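Local coordinates for protein macrophage migration inhibitory factor (PDB 2WKB) that belongs to the macrophage migration inhibitory factor family, small alpha/beta proteins that assemble as trimers through sheets continued from one subunit to the next, at residues S21-E24 against D25-N29; S74-A77 against D78-K82; K82-S85 against N86-V90; F107-S110 against G111-G115. All coordinates share one frame; numbering follows the deposited sequence.

Contact 1. Residues S21-E24 against D25-N29; sequences SEIE and DAISN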
loop_
_atom_site.group_PDB
_atom_site.type_symbol
_atom_site.label_atom_id
_atom_site.label_comp_id
_atom_site.label_asym_id
_atom_site.label_seq_id
_atom_site.Cartn_x
_atom_site.Cartn_y
_atom_site.Cartn_z
ATOM N N SER E 21 17.781 -7.699 1.560
ATOM C CA SER E 21 18.423 -8.887 0.996
ATOM C C SER E 21 18.467 -10.012 2.020
ATOM O O SER E 21 18.249 -11.181 1.693
ATOM C CB SER E 21 19.875 -8.461 0.492
ATOM O OG SER E 21 20.569 -9.662 0.223
ATOM N N GLU E 22 18.652 -9.666 3.292
ATOM C CA GLU E 22 18.688 -10.621 4.367
ATOM C C GLU E 22 17.302 -11.250 4.609
ATOM O O GLU E 22 17.197 -12.470 4.835
ATOM C CB GLU E 22 19.211 -9.990 5.664
ATOM C CG GLU E 22 20.746 -9.700 5.585
ATOM C CD GLU E 22 21.367 -9.355 6.959
ATOM O OE1 GLU E 22 20.787 -9.753 8.004
ATOM O OE2 GLU E 22 22.438 -8.677 6.959
ATOM N N ILE E 23 16.265 -10.415 4.468
ATOM C CA ILE E 23 14.873 -10.895 4.594
ATOM C C ILE E 23 14.571 -11.848 3.430
ATOM O O ILE E 23 13.982 -12.935 3.649
ATOM C CB ILE E 23 13.855 -9.710 4.661
ATOM C CG1 ILE E 23 14.019 -9.027 6.006
ATOM C CG2 ILE E 23 12.347 -10.285 4.550
ATOM C CD1 ILE E 23 13.196 -7.705 6.189
ATOM N N GLU E 24 14.949 -11.454 2.208
ATOM C CA GLU E 24 14.826 -12.377 1.055
ATOM C C GLU E 24 15.523 -13.725 1.292
ATOM O O GLU E 24 14.943 -14.770 0.993
ATOM C CB GLU E 24 15.292 -11.728 -0.247
ATOM C CG GLU E 24 14.506 -10.524 -0.659
ATOM C CD GLU E 24 15.167 -9.714 -1.803
ATOM O OE1 GLU E 24 16.285 -10.095 -2.209
ATOM O OE2 GLU E 24 14.537 -8.713 -2.256
ATOM N N ASP E 25 16.734 -13.697 1.858
ATOM C CA ASP E 25 17.523 -14.905 2.159
ATOM C C ASP E 25 16.723 -15.754 3.180
ATOM O O ASP E 25 16.596 -17.012 3.050
ATOM C CB ASP E 25 18.879 -14.573 2.819
ATOM C CG ASP E 25 19.885 -13.981 1.864
ATOM O OD1 ASP E 25 19.730 -14.204 0.616
ATOM O OD2 ASP E 25 20.808 -13.259 2.410
ATOM N N ALA E 26 16.182 -15.092 4.186
ATOM C CA ALA E 26 15.386 -15.831 5.194
ATOM C C ALA E 26 14.174 -16.500 4.586
ATOM O O ALA E 26 13.871 -17.633 4.952
ATOM C CB ALA E 26 14.938 -14.888 6.402
ATOM N N ILE E 27 13.453 -15.800 3.712
ATOM C CA ILE E 27 12.247 -16.367 3.048
ATOM C C ILE E 27 12.704 -17.603 2.199
ATOM O O ILE E 27 12.131 -18.733 2.270
ATOM C CB ILE E 27 11.596 -15.323 2.139
ATOM C CG1 ILE E 27 10.955 -14.173 2.975
ATOM C CG2 ILE E 27 10.454 -15.983 1.248
ATOM C CD1 ILE E 27 10.467 -12.988 2.131
ATOM N N SER E 28 13.715 -17.382 1.357
ATOM C CA SER E 28 14.192 -18.473 0.486
ATOM C C SER E 28 14.678 -19.621 1.340
ATOM O O SER E 28 14.395 -20.783 1.019
ATOM C CB SER E 28 15.402 -17.932 -0.345
ATOM O OG SER E 28 15.917 -18.989 -1.168
ATOM N N ASN E 29 15.423 -19.317 2.397
ATOM C CA ASN E 29 15.988 -20.355 3.246
ATOM C C ASN E 29 14.868 -21.204 3.853
ATOM O O ASN E 29 14.814 -22.426 3.595
ATOM C CB ASN E 29 16.894 -19.770 4.332
ATOM C CG ASN E 29 18.319 -19.501 3.837
ATOM O OD1 ASN E 29 18.850 -20.229 2.994
ATOM N ND2 ASN E 29 18.951 -18.478 4.390
HETATM O O HOH W 1 21.833 -11.005 1.768
#

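Contact 2. Residues S74-A77 against D78-K82; sequences SLLA and DKITK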
loop_
_atom_site.group_PDB
_atom_site.type_symbol
_atom_site.label_atom_id
_atom_site.label_comp_id
_atom_site.label_asym_id
_atom_site.label_seq_id
_atom_site.Cartn_x
_atom_site.Cartn_y
_atom_site.Cartn_z
ATOM N N SER E 74 5.307 -18.983 11.256
ATOM C CA SER E 74 5.808 -18.544 12.527
ATOM C C SER E 74 7.354 -18.537 12.546
ATOM O O SER E 74 7.970 -17.585 13.013
ATOM C CB SER E 74 5.234 -19.428 13.663
ATOM O OG SER E 74 5.715 -18.909 14.895
ATOM N N LEU E 75 7.972 -19.585 11.996
ATOM C CA LEU E 75 9.374 -19.648 11.860
ATOM C C LEU E 75 9.922 -18.432 11.070
ATOM O O LEU E 75 10.930 -17.837 11.451
ATOM C CB LEU E 75 9.739 -20.996 11.148
ATOM C CG LEU E 75 9.036 -22.301 11.626
ATOM C CD1 LEU E 75 9.745 -22.843 12.907
ATOM C CD2 LEU E 75 7.360 -22.278 11.800
ATOM N N LEU E 76 9.296 -18.116 9.943
ATOM C CA LEU E 76 9.708 -16.946 9.118
ATOM C C LEU E 76 9.487 -15.625 9.914
ATOM O O LEU E 76 10.357 -14.741 9.917
ATOM C CB LEU E 76 8.888 -16.927 7.847
ATOM C CG LEU E 76 9.294 -15.837 6.833
ATOM C CD1 LEU E 76 10.923 -15.657 6.544
ATOM C CD2 LEU E 76 8.514 -16.021 5.524
ATOM N N ALA E 77 8.370 -15.523 10.611
ATOM C CA ALA E 77 8.131 -14.289 11.361
ATOM C C ALA E 77 9.175 -14.105 12.470
ATOM O O ALA E 77 9.619 -12.968 12.721
ATOM C CB ALA E 77 6.604 -14.219 11.960
ATOM N N ASP E 78 9.578 -15.208 13.114
ATOM C CA ASP E 78 10.601 -15.186 14.162
ATOM C C ASP E 78 11.911 -14.705 13.506
ATOM O O ASP E 78 12.551 -13.779 14.001
ATOM C CB ASP E 78 10.736 -16.572 14.744
ATOM C CG ASP E 78 11.731 -16.657 15.948
ATOM O OD1 ASP E 78 12.531 -15.748 16.212
ATOM O OD2 ASP E 78 11.679 -17.665 16.662
ATOM N N LYS E 79 12.268 -15.246 12.347
ATOM C CA LYS E 79 13.525 -14.816 11.719
ATOM C C LYS E 79 13.519 -13.353 11.304
ATOM O O LYS E 79 14.540 -12.605 11.467
ATOM C CB LYS E 79 13.878 -15.644 10.503
ATOM C CG LYS E 79 15.207 -15.147 9.897
ATOM C CD LYS E 79 16.444 -15.526 10.847
ATOM C CE LYS E 79 17.864 -15.291 10.185
ATOM N NZ LYS E 79 18.901 -15.629 11.229
ATOM N N ILE E 80 12.416 -12.919 10.721
ATOM C CA ILE E 80 12.299 -11.500 10.338
ATOM C C ILE E 80 12.390 -10.570 11.574
ATOM O O ILE E 80 13.028 -9.480 11.510
ATOM C CB ILE E 80 10.990 -11.289 9.511
ATOM C CG1 ILE E 80 11.157 -11.987 8.147
ATOM C CG2 ILE E 80 10.658 -9.732 9.311
ATOM C CD1 ILE E 80 9.819 -12.030 7.319
ATOM N N THR E 81 11.722 -10.958 12.648
ATOM C CA THR E 81 11.766 -10.129 13.879
ATOM C C THR E 81 13.256 -9.970 14.297
ATOM O O THR E 81 13.704 -8.817 14.645
ATOM C CB THR E 81 10.937 -10.738 14.996
ATOM O OG1 THR E 81 9.575 -10.815 14.566
ATOM C CG2 THR E 81 10.968 -9.892 16.302
ATOM N N LYS E 82 13.992 -11.053 14.285
ATOM C CA LYS E 82 15.437 -11.012 14.641
ATOM C C LYS E 82 16.293 -10.142 13.739
ATOM O O LYS E 82 17.072 -9.278 14.229
ATOM C CB LYS E 82 16.062 -12.410 14.696
ATOM C CG LYS E 82 15.346 -13.354 15.575
ATOM C CD LYS E 82 15.553 -13.145 17.039
ATOM C CE LYS E 82 15.412 -14.530 17.738
ATOM N NZ LYS E 82 13.998 -14.857 18.201
#

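Contact 3. Residues K82-S85 against N86-V90; sequences KILS and NHLSV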
loop_
_atom_site.group_PDB
_atom_site.type_symbol
_atom_site.label_atom_id
_atom_site.label_comp_id
_atom_site.label_asym_id
_atom_site.label_seq_id
_atom_site.Cartn_x
_atom_site.Cartn_y
_atom_site.Cartn_z
ATOM N N LYS E 82 13.992 -11.053 14.285
ATOM C CA LYS E 82 15.437 -11.012 14.641
ATOM C C LYS E 82 16.293 -10.142 13.739
ATOM O O LYS E 82 17.072 -9.278 14.229
ATOM C CB LYS E 82 16.062 -12.410 14.696
ATOM C CG LYS E 82 15.346 -13.354 15.575
ATOM C CD LYS E 82 15.553 -13.145 17.039
ATOM C CE LYS E 82 15.412 -14.530 17.738
ATOM N NZ LYS E 82 13.998 -14.857 18.201
ATOM N N ILE E 83 16.108 -10.283 12.427
ATOM C CA ILE E 83 16.752 -9.400 11.480
ATOM C C ILE E 83 16.420 -7.905 11.736
ATOM O O ILE E 83 17.321 -7.010 11.745
ATOM C CB ILE E 83 16.357 -9.752 10.022
ATOM C CG1 ILE E 83 16.948 -11.123 9.626
ATOM C CG2 ILE E 83 16.781 -8.614 9.035
ATOM C CD1 ILE E 83 16.310 -11.728 8.307
ATOM N N LEU E 84 15.159 -7.577 11.947
ATOM C CA LEU E 84 14.866 -6.141 12.133
ATOM C C LEU E 84 15.345 -5.595 13.506
ATOM O O LEU E 84 15.789 -4.432 13.608
ATOM C CB LEU E 84 13.355 -5.896 12.047
ATOM C CG LEU E 84 12.770 -6.270 10.711
ATOM C CD1 LEU E 84 11.235 -6.158 10.837
ATOM C CD2 LEU E 84 13.272 -5.332 9.615
ATOM N N SER E 85 15.214 -6.388 14.558
ATOM C CA SER E 85 15.646 -5.886 15.838
ATOM C C SER E 85 17.197 -5.722 15.807
ATOM O O SER E 85 17.725 -4.790 16.430
ATOM C CB SER E 85 15.162 -6.769 16.986
ATOM O OG SER E 85 15.792 -8.003 16.887
ATOM N N ASN E 86 17.899 -6.561 15.050
ATOM C CA ASN E 86 19.335 -6.392 14.805
ATOM C C ASN E 86 19.638 -5.125 14.002
ATOM O O ASN E 86 20.313 -4.194 14.515
ATOM C CB ASN E 86 19.970 -7.689 14.199
ATOM C CG ASN E 86 21.487 -7.530 13.869
ATOM O OD1 ASN E 86 22.212 -6.839 14.591
ATOM N ND2 ASN E 86 21.952 -8.175 12.776
ATOM N N HIS E 87 19.133 -5.025 12.781
ATOM C CA HIS E 87 19.491 -3.920 11.898
ATOM C C HIS E 87 18.859 -2.555 12.243
ATOM O O HIS E 87 19.464 -1.490 11.996
ATOM C CB HIS E 87 19.178 -4.269 10.429
ATOM C CG HIS E 87 20.090 -5.305 9.849
ATOM N ND1 HIS E 87 21.410 -5.043 9.544
ATOM C CD2 HIS E 87 19.888 -6.615 9.558
ATOM C CE1 HIS E 87 21.980 -6.149 9.086
ATOM N NE2 HIS E 87 21.076 -7.116 9.079
ATOM N N LEU E 88 17.626 -2.567 12.763
ATOM C CA LEU E 88 16.884 -1.313 12.949
ATOM C C LEU E 88 16.724 -0.899 14.375
ATOM O O LEU E 88 16.134 0.166 14.643
ATOM C CB LEU E 88 15.508 -1.375 12.308
ATOM C CG LEU E 88 15.440 -1.116 10.782
ATOM C CD1 LEU E 88 16.356 -1.966 9.933
ATOM C CD2 LEU E 88 14.002 -1.361 10.380
ATOM N N SER E 89 17.234 -1.744 15.260
ATOM C CA SER E 89 17.086 -1.690 16.719
ATOM C C SER E 89 15.665 -1.447 17.168
ATOM O O SER E 89 15.445 -0.745 18.153
ATOM C CB SER E 89 18.001 -0.639 17.360
ATOM O OG SER E 89 19.225 -0.540 16.655
ATOM N N VAL E 90 14.679 -1.947 16.414
ATOM C CA VAL E 90 13.289 -1.830 16.867
ATOM C C VAL E 90 13.082 -2.883 17.998
ATOM O O VAL E 90 13.702 -3.961 17.975
ATOM C CB VAL E 90 12.367 -2.075 15.672
ATOM C CG1 VAL E 90 12.637 -3.465 15.112
ATOM C CG2 VAL E 90 10.871 -1.929 16.036
HETATM O O HOH W 2 20.174 -3.787 17.449
HETATM O O HOH W 3 15.993 -4.272 19.361
#

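Contact 4. Residues F107-S110 against G111-G115; sequences FAFS and GSLFG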
loop_
_atom_site.group_PDB
_atom_site.type_symbol
_atom_site.label_atom_id
_atom_site.label_comp_id
_atom_site.label_asym_id
_atom_site.label_seq_id
_atom_site.Cartn_x
_atom_site.Cartn_y
_atom_site.Cartn_z
ATOM N N PHE E 107 -5.110 -11.750 -11.992
ATOM C CA PHE E 107 -4.276 -11.884 -13.224
ATOM C C PHE E 107 -2.961 -11.068 -13.101
ATOM O O PHE E 107 -2.974 -10.040 -12.507
ATOM C CB PHE E 107 -4.886 -11.312 -14.551
ATOM C CG PHE E 107 -6.356 -11.601 -14.855
ATOM C CD1 PHE E 107 -6.695 -12.529 -15.820
ATOM C CD2 PHE E 107 -7.367 -10.827 -14.330
ATOM C CE1 PHE E 107 -8.015 -12.787 -16.150
ATOM C CE2 PHE E 107 -8.691 -11.055 -14.657
ATOM C CZ PHE E 107 -9.013 -12.040 -15.573
ATOM N N ALA E 108 -1.872 -11.516 -13.718
ATOM C CA ALA E 108 -0.601 -10.775 -13.673
ATOM C C ALA E 108 0.145 -10.981 -14.973
ATOM O O ALA E 108 0.109 -12.103 -15.525
ATOM C CB ALA E 108 0.227 -11.258 -12.520
ATOM N N PHE E 109 0.811 -9.930 -15.464
ATOM C CA PHE E 109 1.560 -10.010 -16.709
ATOM C C PHE E 109 2.967 -9.453 -16.535
ATOM O O PHE E 109 3.140 -8.421 -15.882
ATOM C CB PHE E 109 0.853 -9.215 -17.837
ATOM C CG PHE E 109 -0.497 -9.712 -18.148
ATOM C CD1 PHE E 109 -0.680 -10.692 -19.121
ATOM C CD2 PHE E 109 -1.619 -9.205 -17.454
ATOM C CE1 PHE E 109 -1.963 -11.146 -19.413
ATOM C CE2 PHE E 109 -2.891 -9.685 -17.721
ATOM C CZ PHE E 109 -3.068 -10.653 -18.717
ATOM N N SER E 110 3.969 -10.159 -17.085
ATOM C CA SER E 110 5.301 -9.534 -17.289
ATOM C C SER E 110 5.321 -8.640 -18.536
ATOM O O SER E 110 4.934 -9.076 -19.636
ATOM C CB SER E 110 6.388 -10.622 -17.419
ATOM O OG SER E 110 7.585 -10.069 -17.927
ATOM N N GLY E 111 5.843 -7.420 -18.408
ATOM C CA GLY E 111 6.092 -6.577 -19.611
ATOM C C GLY E 111 6.974 -7.244 -20.692
ATOM O O GLY E 111 6.871 -6.882 -21.857
ATOM N N SER E 112 7.830 -8.200 -20.318
ATOM C CA SER E 112 8.609 -8.977 -21.336
ATOM C C SER E 112 7.759 -9.717 -22.367
ATOM O O SER E 112 8.276 -10.094 -23.418
ATOM C CB SER E 112 9.579 -9.979 -20.694
ATOM O OG SER E 112 8.909 -11.023 -20.019
ATOM N N LEU E 113 6.492 -9.981 -22.053
ATOM C CA LEU E 113 5.565 -10.494 -23.053
ATOM C C LEU E 113 5.396 -9.573 -24.243
ATOM O O LEU E 113 5.051 -10.019 -25.359
ATOM C CB LEU E 113 4.185 -10.702 -22.438
ATOM C CG LEU E 113 4.088 -11.900 -21.536
ATOM C CD1 LEU E 113 2.800 -11.839 -20.743
ATOM C CD2 LEU E 113 4.197 -13.198 -22.356
ATOM N N PHE E 114 5.614 -8.285 -24.024
ATOM C CA PHE E 114 5.118 -7.264 -24.976
ATOM C C PHE E 114 6.217 -6.497 -25.711
ATOM O O PHE E 114 6.013 -6.144 -26.867
ATOM C CB PHE E 114 4.179 -6.292 -24.241
ATOM C CG PHE E 114 3.098 -6.987 -23.461
ATOM C CD1 PHE E 114 2.156 -7.788 -24.126
ATOM C CD2 PHE E 114 3.007 -6.866 -22.054
ATOM C CE1 PHE E 114 1.123 -8.417 -23.415
ATOM C CE2 PHE E 114 1.963 -7.505 -21.348
ATOM C CZ PHE E 114 1.036 -8.306 -22.029
ATOM N N GLY E 115 7.339 -6.221 -25.029
ATOM C CA GLY E 115 8.516 -5.602 -25.649
ATOM C C GLY E 115 9.778 -6.452 -25.769
ATOM O O GLY E 115 9.865 -7.346 -26.630
#

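Contact 1. Residues S21-E24 against D25-N29
Ser21 and Asp25 are joined one helical turn apart by a backbone bond and, between their side chains, by a water. Asp25 N donates to Ser21 O at 2.9 Å, and the water gives a proton to Asp25 OD2 at 2.6 Å; its separation from Ser21 OG is unusually short, so that half of the bridge is somewhat doubtful. With CG beside its own backbone N (chi1 -73°), the Asp25 carboxylate folds back over the Ser21 carbonyl, CG lying 3.2 Å from Ser21 O. The same spacing repeats along the turn, from Ala26 N to Glu22 O, Ile27 N to Ile23 O and Ser28 N to Glu24 O, the last nearly straight at 172°. Glu24 extends away from this turn: OE2 bonds to Ser40, and OE1 makes a salt bridge to Arg49 of the second subunit. On the buried side Ile23 CG2 touches Ile27 CD1 at 4.1 Å, the two branched chains passing at a slant. Ile23 also meets Ile83, and Ile27 meets Leu76, on helix 73-88. Such an amphipathic helix, polar toward solvent and neighbouring subunit and apolar toward the core, is the connecting helix of a beta-alpha-beta unit, here linking strands 4-7 and 39-44.

Contact 2. Residues S74-A77 against D78-K82
Leu76 and Ile80 lean across each other on the buried side of helix 73-88. The leucine CB sets out away from the following turn, but its branched end returns toward it, and CD1 rests 3.9 Å from Ile80 CD1; Leu76 CG is equally close to that methyl. Ile80 CG1 also packs against Leu76 O at 3.4 Å, beside the backbone bond from Ile80 N to the same oxygen. Ala77 and Thr81 meet differently. Thr81 OG1, placed beside its own backbone N (chi1 -61°), turns back to donate to Ala77 O at 2.8 Å, while Thr81 N reaches this oxygen at 2.9 Å from the opposite face of the carbonyl plane. Two donors thus grip one acceptor, satisfying the buried hydroxyl within the helix itself. Farther round, Asp78 CB sits against Ser74 O at 3.4 Å, and the carboxylate extends onward to Lys82, whose NZ forms a salt bridge with Asp78 OD1 at 2.6 Å, on its syn lone pair. Phe114 of the third subunit packs on Ser74, Ala77 and Asp78. Apolar residues face helix 13-31 and strand 95-100, as expected of the helical crossover in a beta-alpha-beta unit, this one running from strand 58-63 to strand 95-100.

Contact 3. Residues K82-S85 against N86-V90
Lys82, Ile83 and Leu84 give their carbonyls to the amides of Asn86, His87 and Leu88, a turn near the C-terminal end of helix 73-88, before the chain leaves helical geometry at Ser89 with a positive phi of 46°. Ile83 and His87 run alongside each other in the same direction. Ile83 CG2 touches the imidazole at CD2, 3.7 Å away, and the same ring carbon passes 3.4 Å from Ile83 O. With its CG held beside the backbone N (chi1 -71°), His87 presents NE2 to Glu22 on helix 13-31, while Asn86 ND2 stands 3.9 Å above one face of the ring, toward its rim. Leu84 and Leu88 are likewise aligned, CD2 to CD2 at 4.1 Å, and Val90 CG1 closes in on Leu84 CB at 4.0 Å once the chain has turned. These three cover Cys58 of strand 58-63.

The polar side of the turn belongs to Ser85. Its OG, between the backbone N and carbonyl carbon (chi1 66°), turns back toward Thr81 O and Lys82 O, both within reach of its single proton. Ser85 O receives a water proton at 2.8 Å and a CA-H...O contact from Ser89 CA at 3.2 Å; a second water binds Val90 O and reaches Ser85 O weakly. Water thus helps to satisfy Ser85 O and Val90 O where the helix gives way to the loop. Packing against Ile83 helps fix the imidazole for Glu22, whose carboxylate may favour a protonated ring and so may tie the two helices electrostatically.

Contact 4. Residues F107-S110 against G111-G115
Ser110 supplies both polar acceptors that close this turn. Its side-chain OG receives the proton of Ser112 OG at 2.7 Å, and its carbonyl O receives the amide of Leu113 at 3.0 Å. The amide bond is bent at the acceptor: the nitrogen stands above the carbonyl plane, 47° out of it, with a C=O...N angle of 131°, as in a 3-10 turn, where the amide three residues on bonds back. Ser110 OG lies opposite its backbone N (chi1 166°), which carries it forward to meet the Ser112 hydroxyl. The next carbonyl continues the winding, Gly111 O accepting Phe114 N at 2.9 Å and, less closely, Gly115 N at 3.3 Å. Apolar groups pack beside this polar turn. Leu113 CD1 approaches the edge of the Phe109 ring at CD1, 4.0 Å away, near the ring plane, and Phe109 CB lies at the edge of the Phe114 ring, 4.1 Å from CE2. Leu113 CB stands 3.7 Å above the plane of the Phe114 ring, over its centre.

Ala108 and Phe109 pair antiparallel with a strand of the second subunit, and Phe109 and Phe114 pack there on Ala77 and Asp78. A short strand running into a 3-10 turn, carried away from its own chain and laid on a neighbour, is one way in which trimers of this family continue their sheets between subunits.

Contacts 1, 2 and 3 are partly buried turns of the two helices beside the sheet, whereas contact 4 is a surface turn on an arm reaching to another subunit. Contacts 2 and 3 share Lys82 and follow one another along helix 73-88; contact 1 faces both from helix 13-31, through aliphatic packing and the Glu22–His87 bond. Contact 4 lies far off, its nearest atoms about 17 Å from contact 1, about 20 Å from contact 2 and about 26 Å from contact 3. Regular helical bonds dominate contacts 1 and 2, water enters at the helix end in contact 3, and contact 4 combines a 3-10 turn with aromatic packing.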